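Local coordinates for 1,4-dihydroxy-2-naphthoyl-CoA hydrolase (Synechocystis sp., PDB 4K00) that catalyses the hydrolysis of 1,4-dihydroxy-2-naphthoyl-CoA to 1,4-dihydroxy-2-naphthoate and CoA, a step in phylloquinone biosynthesis, at the interface of chains A and B and the interface of chains A and C. Residues are numbered along the deposited sequence; one frame, centred on the assembly and turned at random. Chains: chain A/B/C, 1,4-dihydroxy-2-naphthoyl-CoA hydrolase.

Contact 1: the interface of chains A and B. Residues chain A 30-31, 34, 61, 64; chain B 25-26.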
loop_
_atom_site.group_PDB
_atom_site.type_symbol
_atom_site.label_atom_id
_atom_site.label_comp_id
_atom_site.label_asym_id
_atom_site.label_seq_id
_atom_site.Cartn_x
_atom_site.Cartn_y
_atom_site.Cartn_z
ATOM N N LEU A 30 6.518 0.614 -9.549
ATOM C CA LEU A 30 6.031 -0.664 -10.062
ATOM C C LEU A 30 4.520 -0.755 -9.991
ATOM O O LEU A 30 3.895 -1.320 -10.894
ATOM C CB LEU A 30 6.631 -1.849 -9.301
ATOM C CG LEU A 30 7.860 -2.504 -9.913
ATOM C CD1 LEU A 30 8.329 -3.657 -9.036
ATOM C CD2 LEU A 30 7.600 -2.970 -11.347
ATOM N N GLN A 31 3.929 -0.214 -8.918
ATOM C CA GLN A 31 2.468 -0.125 -8.799
ATOM C C GLN A 31 1.901 0.677 -9.982
ATOM O O GLN A 31 0.895 0.289 -10.582
ATOM C CB GLN A 31 2.074 0.489 -7.443
ATOM C CG GLN A 31 0.591 0.750 -7.224
ATOM C CD GLN A 31 -0.264 -0.437 -7.577
ATOM O OE1 GLN A 31 0.135 -1.589 -7.373
ATOM N NE2 GLN A 31 -1.451 -0.171 -8.123
ATOM N N HIS A 34 1.710 -1.441 -13.091
ATOM C CA HIS A 34 0.576 -2.350 -13.108
ATOM C C HIS A 34 -0.721 -1.591 -13.401
ATOM O O HIS A 34 -1.575 -2.080 -14.133
ATOM C CB HIS A 34 0.490 -3.158 -11.798
ATOM C CG HIS A 34 -0.318 -4.415 -11.917
ATOM N ND1 HIS A 34 -1.694 -4.415 -11.917
ATOM C CD2 HIS A 34 0.056 -5.709 -12.072
ATOM C CE1 HIS A 34 -2.136 -5.655 -12.053
ATOM N NE2 HIS A 34 -1.094 -6.460 -12.142
ATOM N N LEU A 61 1.209 -12.571 -12.644
ATOM C CA LEU A 61 2.455 -11.971 -13.029
ATOM C C LEU A 61 3.545 -12.924 -12.541
ATOM O O LEU A 61 3.537 -13.338 -11.385
ATOM C CB LEU A 61 2.506 -10.567 -12.410
ATOM C CG LEU A 61 3.675 -9.645 -12.722
ATOM C CD1 LEU A 61 3.263 -8.193 -12.581
ATOM C CD2 LEU A 61 4.825 -9.968 -11.782
ATOM N N ALA A 64 8.843 -9.558 -12.673
ATOM C CA ALA A 64 8.863 -8.108 -12.733
ATOM C C ALA A 64 10.290 -7.626 -12.588
ATOM O O ALA A 64 11.101 -8.244 -11.873
ATOM C CB ALA A 64 7.991 -7.511 -11.637
ATOM N N TYR B 25 -0.432 -10.025 -3.660
ATOM C CA TYR B 25 -0.146 -9.118 -4.773
ATOM C C TYR B 25 1.355 -9.025 -5.051
ATOM O O TYR B 25 2.173 -8.957 -4.134
ATOM C CB TYR B 25 -0.675 -7.722 -4.421
ATOM C CG TYR B 25 -0.607 -6.682 -5.511
ATOM C CD1 TYR B 25 -1.422 -6.764 -6.634
ATOM C CD2 TYR B 25 0.240 -5.587 -5.401
ATOM C CE1 TYR B 25 -1.396 -5.786 -7.613
ATOM C CE2 TYR B 25 0.271 -4.607 -6.382
ATOM C CZ TYR B 25 -0.539 -4.722 -7.484
ATOM O OH TYR B 25 -0.516 -3.759 -8.455
ATOM N N PHE B 26 1.704 -9.022 -6.331
ATOM C CA PHE B 26 3.085 -9.262 -6.738
ATOM C C PHE B 26 4.074 -8.328 -6.035
ATOM O O PHE B 26 5.133 -8.751 -5.575
ATOM C CB PHE B 26 3.211 -9.161 -8.262
ATOM C CG PHE B 26 3.325 -7.741 -8.783
ATOM C CD1 PHE B 26 2.205 -6.948 -8.937
ATOM C CD2 PHE B 26 4.559 -7.217 -9.142
ATOM C CE1 PHE B 26 2.307 -5.655 -9.415
ATOM C CE2 PHE B 26 4.667 -5.932 -9.632
ATOM C CZ PHE B 26 3.539 -5.143 -9.761
HETATM O O HOH W 1 -2.930 -2.468 -9.039
#
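B:Phe26 reaches into chain A, its ring lying between the long helix 26-43 and strand 61-68 of the hotdog fold shared by 4-hydroxybenzoyl-CoA thioesterases. The ring is the tightly packed part of the contact. CD1 of A:Leu61 stands over the centre of its face, 3.7 Å from the centroid, and a branched aliphatic residue suits this place because its other methyl, CD2, can also touch the ring, 3.8 Å from B:Phe26 CD2. A:His34 comes in obliquely beside the CE1 corner, on the side that A:Leu61 covers, its CD2 3.5 Å from B:Phe26 CE1. The small CB of A:Ala64 probably leaves room for the ring on the strand side, lying 4.2 Å from CE2 of B:Phe26. B:Phe26 is the first residue of its helix, and CG lodged between the backbone N and the carbonyl carbon (chi1 81°) points the ring into chain A.

B:Tyr25 carries the polar, watered side, combining a ring to pack with a hydroxyl for A:Gln31. Its OH donates to the amide oxygen OE1 of A:Gln31 at 2.5 Å, at a C=O...donor angle of 131° and tilted 18° from the carbonyl plane. Glutamine is apt here, since its amide also has an N-H to offer: A:Gln31 NE2 is 2.9 Å from a water, which is linked in turn to B:Tyr25 OH. This small circuit should restrain rotation of the amide. Between the two regions, the flat A:His34 can touch both aromatics, meeting the B:Tyr25 ring edge-to-face with the planes steeply inclined. CD1 of B:Phe26 lies over one face of B:Tyr25, toward the rim, and probably helps to support the phenol.

Contact 2: the interface of chains A and C. Residues chain A 38-39, 42; chain C 12, 14, 77.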
loop_
_atom_site.group_PDB
_atom_site.type_symbol
_atom_site.label_atom_id
_atom_site.label_comp_id
_atom_site.label_asym_id
_atom_site.label_seq_id
_atom_site.Cartn_x
_atom_site.Cartn_y
_atom_site.Cartn_z
ATOM N N GLU A 38 -3.432 -2.122 -16.230
ATOM C CA GLU A 38 -4.856 -2.201 -15.953
ATOM C C GLU A 38 -5.668 -1.190 -16.741
ATOM O O GLU A 38 -6.789 -1.486 -17.145
ATOM C CB GLU A 38 -5.139 -2.065 -14.453
ATOM C CG GLU A 38 -4.719 -3.296 -13.659
ATOM C CD GLU A 38 -4.879 -3.094 -12.168
ATOM O OE1 GLU A 38 -3.880 -2.721 -11.524
ATOM O OE2 GLU A 38 -5.998 -3.325 -11.663
ATOM N N SER A 39 -5.110 0.003 -16.956
ATOM C CA SER A 39 -5.813 1.032 -17.705
ATOM C C SER A 39 -5.869 0.638 -19.179
ATOM O O SER A 39 -6.870 0.866 -19.864
ATOM C CB SER A 39 -5.141 2.394 -17.554
ATOM O OG SER A 39 -5.091 2.795 -16.198
ATOM N N SER A 42 -8.609 -1.904 -19.518
ATOM C CA SER A 42 -9.892 -1.207 -19.482
ATOM C C SER A 42 -10.204 -0.533 -20.819
ATOM O O SER A 42 -11.332 -0.598 -21.310
ATOM C CB SER A 42 -9.876 -0.158 -18.365
ATOM O OG SER A 42 -11.124 0.491 -18.243
ATOM N N GLN C 12 -10.883 4.725 -10.660
ATOM C CA GLN C 12 -11.014 3.319 -10.988
ATOM C C GLN C 12 -10.408 2.468 -9.873
ATOM O O GLN C 12 -9.342 2.795 -9.341
ATOM C CB GLN C 12 -10.308 3.020 -12.305
ATOM C CG GLN C 12 -10.341 1.556 -12.693
ATOM C CD GLN C 12 -10.153 1.351 -14.174
ATOM O OE1 GLN C 12 -9.239 0.646 -14.608
ATOM N NE2 GLN C 12 -11.019 1.973 -14.964
ATOM N N TYR C 14 -8.222 -0.494 -8.738
ATOM C CA TYR C 14 -7.154 -1.318 -9.281
ATOM C C TYR C 14 -6.993 -2.560 -8.425
ATOM O O TYR C 14 -7.466 -2.620 -7.277
ATOM C CB TYR C 14 -5.832 -0.536 -9.347
ATOM C CG TYR C 14 -5.949 0.717 -10.177
ATOM C CD1 TYR C 14 -6.122 0.643 -11.548
ATOM C CD2 TYR C 14 -5.937 1.970 -9.584
ATOM C CE1 TYR C 14 -6.258 1.780 -12.312
ATOM C CE2 TYR C 14 -6.072 3.119 -10.337
ATOM C CZ TYR C 14 -6.247 3.015 -11.697
ATOM O OH TYR C 14 -6.381 4.146 -12.454
ATOM N N ARG C 77 -15.742 1.517 -11.478
ATOM C CA ARG C 77 -15.488 2.942 -11.585
ATOM C C ARG C 77 -16.260 3.671 -10.511
ATOM O O ARG C 77 -17.494 3.632 -10.492
ATOM C CB ARG C 77 -15.887 3.461 -12.977
ATOM C CG ARG C 77 -15.127 2.807 -14.122
ATOM C CD ARG C 77 -15.802 3.086 -15.458
ATOM N NE ARG C 77 -15.227 2.318 -16.564
ATOM C CZ ARG C 77 -15.743 1.193 -17.061
ATOM N NH1 ARG C 77 -16.855 0.673 -16.551
ATOM N NH2 ARG C 77 -15.139 0.583 -18.075
HETATM O O HOH W 2 -6.967 3.843 -14.764
#
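A:Glu38, A:Ser39 and A:Ser42 keep helical backbone angles within helix 26-43 and present one flank of it to C:Tyr14 and C:Gln12, whose backbones are extended where strand 7-12 ends and the chain runs on as a loop. The carboxylate of A:Glu38 lies along the base of the C:Tyr14 side chain. CG sits anti to the carbonyl carbon (chi1 -72°) and the chain stays extended beyond it, a reach that brings OE2 to 3.3 Å from C:Tyr14 CA. The same oxygen lies in the ring plane at the edge of C:Tyr14, and the carboxylate is turned 79° from that ring, with its carbon CD 3.9 Å from C:Tyr14 CB. An aromatic may suit the place, since its weakly positive rim can lie near a carboxylate oxygen. With an alanine at A:Glu38, the edge of C:Tyr14 would probably lose its carboxylate neighbour and a gap would open beside its CB. Over one face of the tyrosine ring, C:Gln12 O lies 3.4 Å above the plane, toward the rim. The small hydroxyl of A:Ser39 may leave space for a water, 2.6 Å from its OG, that also neighbours C:Tyr14 OH, although the latter spacing is doubtfully short. At A:Ser42 and C:Gln12 the spacing widens, although both are well buried by the partner: A:Ser42 OG lies 3.6 Å from C:Gln12 NE2, too long to be called a hydrogen bond. C:Arg77 beside them is poorly ordered. Small serines probably let helix and strand end come close, and the patch probably helps to join chains A and C within the deposited tetramer.

Contact 1 and contact 2 have centres about 15 Å apart and share helix 26-43 of chain A, its earlier turns serving chain B and its later turns chain C. One helix thus gives two partners separate surfaces. In contact 1 the partner brings the start of its own copy of this helix; in contact 2 it brings strand ends and a loop. Each interface is two-fold symmetric, so repeating both could build the deposited tetramer, though the structure alone does not prove that form in solution. The predicted active-site residue A:Asp19 lies about 17 Å from the centre of contact 1 and 24 Å from that of contact 2.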